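Local coordinates for tartronic semialdehyde reductase (Salmonella typhimurium, PDB 1YB4), which probably catalyses the reversible NAD(P)H-dependent reduction of tartronate semialdehyde (2-hydroxy-3-oxopropanoate) to (R)-glycerate, at residues G7-G12 against D60-M65; K90-M95 against A115-A120. All coordinates share one frame; numbering follows the deposited sequence.

Contact 1 of 2, residues G7-G12 against D60-M65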
loop_
_atom_site.group_PDB
_atom_site.type_symbol
_atom_site.label_atom_id
_atom_site.label_comp_id
_atom_site.label_asym_id
_atom_site.label_seq_id
_atom_site.Cartn_x
_atom_site.Cartn_y
_atom_site.Cartn_z
ATOM N N GLY A 7 34.660 -22.578 18.550
ATOM C CA GLY A 7 35.148 -22.053 17.283
ATOM C C GLY A 7 34.253 -20.925 16.783
ATOM O O GLY A 7 33.035 -20.986 16.923
ATOM N N PHE A 8 34.854 -19.883 16.213
ATOM C CA PHE A 8 34.108 -18.731 15.705
ATOM C C PHE A 8 34.511 -18.517 14.247
ATOM O O PHE A 8 35.676 -18.273 13.949
ATOM C CB PHE A 8 34.434 -17.474 16.526
ATOM C CG PHE A 8 33.223 -16.635 16.857
ATOM C CD1 PHE A 8 32.496 -16.866 18.021
ATOM C CD2 PHE A 8 32.795 -15.639 15.991
ATOM C CE1 PHE A 8 31.365 -16.119 18.318
ATOM C CE2 PHE A 8 31.663 -14.888 16.279
ATOM C CZ PHE A 8 30.948 -15.128 17.445
ATOM N N ILE A 9 33.543 -18.598 13.339
ATOM C CA ILE A 9 33.834 -18.463 11.915
ATOM C C ILE A 9 33.526 -17.101 11.297
ATOM O O ILE A 9 33.716 -16.903 10.104
ATOM C CB ILE A 9 33.118 -19.581 11.116
ATOM C CG1 ILE A 9 33.659 -20.928 11.574
ATOM C CG2 ILE A 9 33.344 -19.430 9.621
ATOM C CD1 ILE A 9 33.198 -22.091 10.736
ATOM N N GLY A 10 33.074 -16.151 12.097
ATOM C CA GLY A 10 32.795 -14.848 11.539
ATOM C C GLY A 10 33.064 -13.738 12.524
ATOM O O GLY A 10 32.443 -13.670 13.583
ATOM N N LEU A 11 34.003 -12.865 12.198
ATOM C CA LEU A 11 34.290 -11.755 13.086
ATOM C C LEU A 11 33.710 -10.497 12.458
ATOM O O LEU A 11 32.851 -10.568 11.577
ATOM C CB LEU A 11 35.803 -11.640 13.327
ATOM C CG LEU A 11 36.376 -12.897 14.018
ATOM C CD1 LEU A 11 37.880 -12.777 14.224
ATOM C CD2 LEU A 11 35.681 -13.098 15.359
ATOM N N GLY A 12 34.148 -9.337 12.910
ATOM C CA GLY A 12 33.599 -8.134 12.330
ATOM C C GLY A 12 32.634 -7.469 13.279
ATOM O O GLY A 12 32.452 -7.915 14.407
ATOM N N ASP A 60 34.284 -28.327 19.307
ATOM C CA ASP A 60 33.062 -29.133 19.339
ATOM C C ASP A 60 31.804 -28.277 19.071
ATOM O O ASP A 60 30.803 -28.771 18.556
ATOM C CB ASP A 60 32.927 -29.849 20.688
ATOM C CG ASP A 60 34.118 -30.733 21.003
ATOM O OD1 ASP A 60 34.633 -31.415 20.083
ATOM O OD2 ASP A 60 34.526 -30.753 22.182
ATOM N N ILE A 61 31.859 -27.002 19.444
ATOM C CA ILE A 61 30.757 -26.080 19.208
ATOM C C ILE A 61 31.323 -24.971 18.313
ATOM O O ILE A 61 32.301 -24.302 18.665
ATOM C CB ILE A 61 30.225 -25.492 20.533
ATOM C CG1 ILE A 61 29.605 -26.608 21.383
ATOM C CG2 ILE A 61 29.167 -24.435 20.253
ATOM C CD1 ILE A 61 29.145 -26.160 22.771
ATOM N N ILE A 62 30.722 -24.812 17.137
ATOM C CA ILE A 62 31.166 -23.812 16.165
ATOM C C ILE A 62 30.147 -22.679 15.965
ATOM O O ILE A 62 29.007 -22.920 15.571
ATOM C CB ILE A 62 31.428 -24.465 14.779
ATOM C CG1 ILE A 62 32.558 -25.496 14.867
ATOM C CG2 ILE A 62 31.765 -23.392 13.757
ATOM C CD1 ILE A 62 32.143 -26.823 15.465
ATOM N N PHE A 63 30.581 -21.448 16.227
ATOM C CA PHE A 63 29.751 -20.252 16.079
ATOM C C PHE A 63 30.008 -19.600 14.733
ATOM O O PHE A 63 31.159 -19.352 14.371
ATOM C CB PHE A 63 30.086 -19.241 17.175
ATOM C CG PHE A 63 29.597 -19.642 18.522
ATOM C CD1 PHE A 63 28.286 -19.380 18.901
ATOM C CD2 PHE A 63 30.422 -20.354 19.395
ATOM C CE1 PHE A 63 27.798 -19.829 20.129
ATOM C CE2 PHE A 63 29.944 -20.807 20.623
ATOM C CZ PHE A 63 28.630 -20.546 20.994
ATOM N N ILE A 64 28.934 -19.307 14.006
ATOM C CA ILE A 64 29.039 -18.654 12.710
ATOM C C ILE A 64 28.357 -17.280 12.715
ATOM O O ILE A 64 27.166 -17.183 12.997
ATOM C CB ILE A 64 28.383 -19.516 11.614
ATOM C CG1 ILE A 64 29.133 -20.841 11.489
ATOM C CG2 ILE A 64 28.340 -18.749 10.278
ATOM C CD1 ILE A 64 28.482 -21.804 10.535
HETATM N N MSE A 65 29.116 -16.221 12.433
HETATM C CA MSE A 65 28.540 -14.879 12.369
HETATM C C MSE A 65 28.979 -14.191 11.084
HETATM O O MSE A 65 29.854 -13.316 11.083
HETATM C CB MSE A 65 28.933 -14.020 13.574
HETATM C CG MSE A 65 28.267 -12.625 13.592
HETATM SE SE MSE A 65 26.316 -12.566 13.903
HETATM C CE MSE A 65 25.677 -12.418 12.088
#
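The carbonyl oxygen F63 O is gripped twice by the neighbouring segment, through F8 and I9: I9 N donates to F63 O at 2.7 Å, and F8 CA adds a CA-H...O contact with F63 O at 3.3 Å. One step back, F63 N gives an almost straight bond (173°) to G7 O, 2.6 Å away, and G7 N reaches I61 O on a more bent path. This alternation is that of two parallel strands, G7 paired with I62 and F8 with F63. The side chains of F8 and F63 share a face. F63 has CG anti to its carbonyl carbon (chi1 -72°), which turns the ring back beside G7, whose O lies at the ring edge. The F8 ring is almost parallel to it but slid aside, with centroids 5.8 Å apart; its CD1 packs instead on F63 CB at 3.5 Å. Further on, F8 CE2 meets M65 CB, while the I9 and I62 side chains cross at a slant, with I9 CD1 3.6 Å from I62 CG2. Past the strand end, G10, lacking a side chain, brings its CA to 3.3 Å from M65 O. G10 and G12 fit the glycine-rich turn of a Rossmann dinucleotide-binding fold. Helix 15-24 covers F8 through M18, A19 and L22, strand 28-31 flanks residues 7-8, and strand 90-94 continues the sheet beyond 61-64, with I92 against I62 and I64.

Contact 2 of 2, residues K90-M95 against A115-A120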
loop_
_atom_site.group_PDB
_atom_site.type_symbol
_atom_site.label_atom_id
_atom_site.label_comp_id
_atom_site.label_asym_id
_atom_site.label_seq_id
_atom_site.Cartn_x
_atom_site.Cartn_y
_atom_site.Cartn_z
ATOM N N LYS A 90 29.570 -33.039 16.761
ATOM C CA LYS A 90 29.723 -31.597 16.884
ATOM C C LYS A 90 28.397 -30.856 16.884
ATOM O O LYS A 90 27.345 -31.394 16.524
ATOM C CB LYS A 90 30.605 -31.043 15.758
ATOM C CG LYS A 90 32.058 -31.473 15.838
ATOM C CD LYS A 90 32.896 -30.813 14.751
ATOM C CE LYS A 90 34.330 -31.324 14.793
ATOM N NZ LYS A 90 34.932 -31.162 16.148
ATOM N N THR A 91 28.473 -29.602 17.300
ATOM C CA THR A 91 27.319 -28.726 17.368
ATOM C C THR A 91 27.705 -27.442 16.641
ATOM O O THR A 91 28.708 -26.796 16.966
ATOM C CB THR A 91 26.936 -28.394 18.833
ATOM O OG1 THR A 91 26.852 -29.607 19.592
ATOM C CG2 THR A 91 25.586 -27.703 18.881
ATOM N N ILE A 92 26.900 -27.097 15.643
ATOM C CA ILE A 92 27.110 -25.906 14.844
ATOM C C ILE A 92 25.977 -24.936 15.161
ATOM O O ILE A 92 24.798 -25.303 15.134
ATOM C CB ILE A 92 27.108 -26.264 13.343
ATOM C CG1 ILE A 92 27.371 -25.022 12.501
ATOM C CG2 ILE A 92 25.807 -26.919 12.968
ATOM C CD1 ILE A 92 28.819 -24.613 12.517
ATOM N N VAL A 93 26.337 -23.704 15.495
ATOM C CA VAL A 93 25.334 -22.708 15.812
ATOM C C VAL A 93 25.514 -21.454 14.963
ATOM O O VAL A 93 26.517 -20.741 15.057
ATOM C CB VAL A 93 25.353 -22.337 17.323
ATOM C CG1 VAL A 93 25.461 -23.594 18.161
ATOM C CG2 VAL A 93 26.491 -21.425 17.625
ATOM N N ASP A 94 24.526 -21.210 14.110
ATOM C CA ASP A 94 24.543 -20.053 13.239
ATOM C C ASP A 94 23.778 -18.954 13.934
ATOM O O ASP A 94 22.602 -19.116 14.293
ATOM C CB ASP A 94 23.890 -20.370 11.895
ATOM C CG ASP A 94 23.995 -19.221 10.925
ATOM O OD1 ASP A 94 24.981 -18.450 11.032
ATOM O OD2 ASP A 94 23.103 -19.099 10.055
HETATM N N MSE A 95 24.456 -17.835 14.134
HETATM C CA MSE A 95 23.841 -16.709 14.798
HETATM C C MSE A 95 23.585 -15.558 13.843
HETATM O O MSE A 95 23.198 -14.463 14.262
HETATM C CB MSE A 95 24.700 -16.292 15.986
HETATM C CG MSE A 95 24.747 -17.387 17.044
HETATM SE SE MSE A 95 25.633 -16.906 18.688
HETATM C CE MSE A 95 24.169 -16.013 19.606
ATOM N N ALA A 115 25.921 -34.053 13.084
ATOM C CA ALA A 115 26.112 -32.902 13.953
ATOM C C ALA A 115 24.783 -32.242 14.288
ATOM O O ALA A 115 23.804 -32.399 13.563
ATOM C CB ALA A 115 27.043 -31.900 13.283
ATOM N N ASP A 116 24.751 -31.524 15.404
ATOM C CA ASP A 116 23.548 -30.811 15.807
ATOM C C ASP A 116 23.643 -29.386 15.255
ATOM O O ASP A 116 24.742 -28.873 15.009
ATOM C CB ASP A 116 23.419 -30.790 17.330
ATOM C CG ASP A 116 23.034 -32.144 17.899
ATOM O OD1 ASP A 116 22.031 -32.726 17.429
ATOM O OD2 ASP A 116 23.727 -32.621 18.818
ATOM N N TYR A 117 22.486 -28.757 15.057
ATOM C CA TYR A 117 22.412 -27.409 14.504
ATOM C C TYR A 117 21.432 -26.551 15.280
ATOM O O TYR A 117 20.307 -26.963 15.562
ATOM C CB TYR A 117 21.954 -27.487 13.043
ATOM C CG TYR A 117 22.033 -26.196 12.248
ATOM C CD1 TYR A 117 22.964 -26.054 11.214
ATOM C CD2 TYR A 117 21.172 -25.129 12.510
ATOM C CE1 TYR A 117 23.037 -24.884 10.453
ATOM C CE2 TYR A 117 21.241 -23.953 11.760
ATOM C CZ TYR A 117 22.174 -23.841 10.734
ATOM O OH TYR A 117 22.241 -22.691 9.983
ATOM N N LEU A 118 21.877 -25.359 15.644
ATOM C CA LEU A 118 21.013 -24.419 16.331
ATOM C C LEU A 118 21.059 -23.153 15.502
ATOM O O LEU A 118 22.147 -22.661 15.206
ATOM C CB LEU A 118 21.522 -24.075 17.737
ATOM C CG LEU A 118 21.484 -25.037 18.923
ATOM C CD1 LEU A 118 21.864 -24.253 20.181
ATOM C CD2 LEU A 118 20.100 -25.669 19.068
ATOM N N ASP A 119 19.906 -22.645 15.079
ATOM C CA ASP A 119 19.913 -21.384 14.358
ATOM C C ASP A 119 19.476 -20.426 15.448
ATOM O O ASP A 119 18.385 -20.544 16.000
ATOM C CB ASP A 119 18.939 -21.369 13.168
ATOM C CG ASP A 119 17.533 -21.827 13.532
ATOM O OD1 ASP A 119 17.331 -23.032 13.788
ATOM O OD2 ASP A 119 16.619 -20.981 13.547
ATOM N N ALA A 120 20.359 -19.508 15.804
ATOM C CA ALA A 120 20.040 -18.569 16.856
ATOM C C ALA A 120 20.334 -17.123 16.451
ATOM O O ALA A 120 21.283 -16.497 16.951
ATOM C CB ALA A 120 20.805 -18.934 18.128
HETATM O O HOH W 1 25.726 -33.970 18.007
HETATM O O HOH W 2 20.555 -20.842 10.370
#
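With CG1 of I92 anti to the backbone N (chi1 -178°), its CG2 takes the crowded position between N and carbonyl carbon and faces the neighbouring strand, while Y117, whose CG is also anti to N (chi1 -171°), swings its ring along the sheet to meet it. I92 CG2 lies 3.5 Å from Y117 CD1 and obliquely to the ring. At the far end of the ring Y117 OH stands 3.4 Å from D94 CB, the two side chains running alongside each other. A water in the plane of the tyrosine ring, at its edge, joins their tips: it donates to D94 OD2 at 3.1 Å and makes a short bond with Y117 OH. D94 OD1 turns instead to S96 OG. V93 CG1 and L118 CB meet at 4.0 Å on the other face, where the two side chains point the same way. Between the two strands, five backbone bonds run in a parallel ladder from D116 N-K90 O to A120 N-D94 O, the latter 2.7 Å long; the straightest is I92 N to D116 O (176°). D116 OD2 forms a salt bridge with R147, which also binds T91 OG1. The strands are the two arms of a beta-alpha-beta crossover: helix 100-111 packs on the I92 and Y117 face through V110 and A107, helix 142-155 lies over T91 and L118 through V144, and strands 61-64 and 134-139 flank the pair.

Contacts 1 and 2 are consecutive steps of one sheet in the NAD-binding domain, their centres about 10 Å apart, because strand 61-64 of contact 1 lies next to strand 90-94 of contact 2. Probable backbone hydrogen bonds join them: D60 O to T91 N and I62 O to V93 N, both 2.8 Å long. Together the four segments make a parallel run from strand 5-8 through to strand 115-123, with all C-terminal ends toward the same edge. At that edge lie the G10-G12 turn, M65 and D119. The side chains of M65 and D119 are each about 8 Å from that of K172, the predicted active-site lysine, so both contacts end near the probable catalytic region.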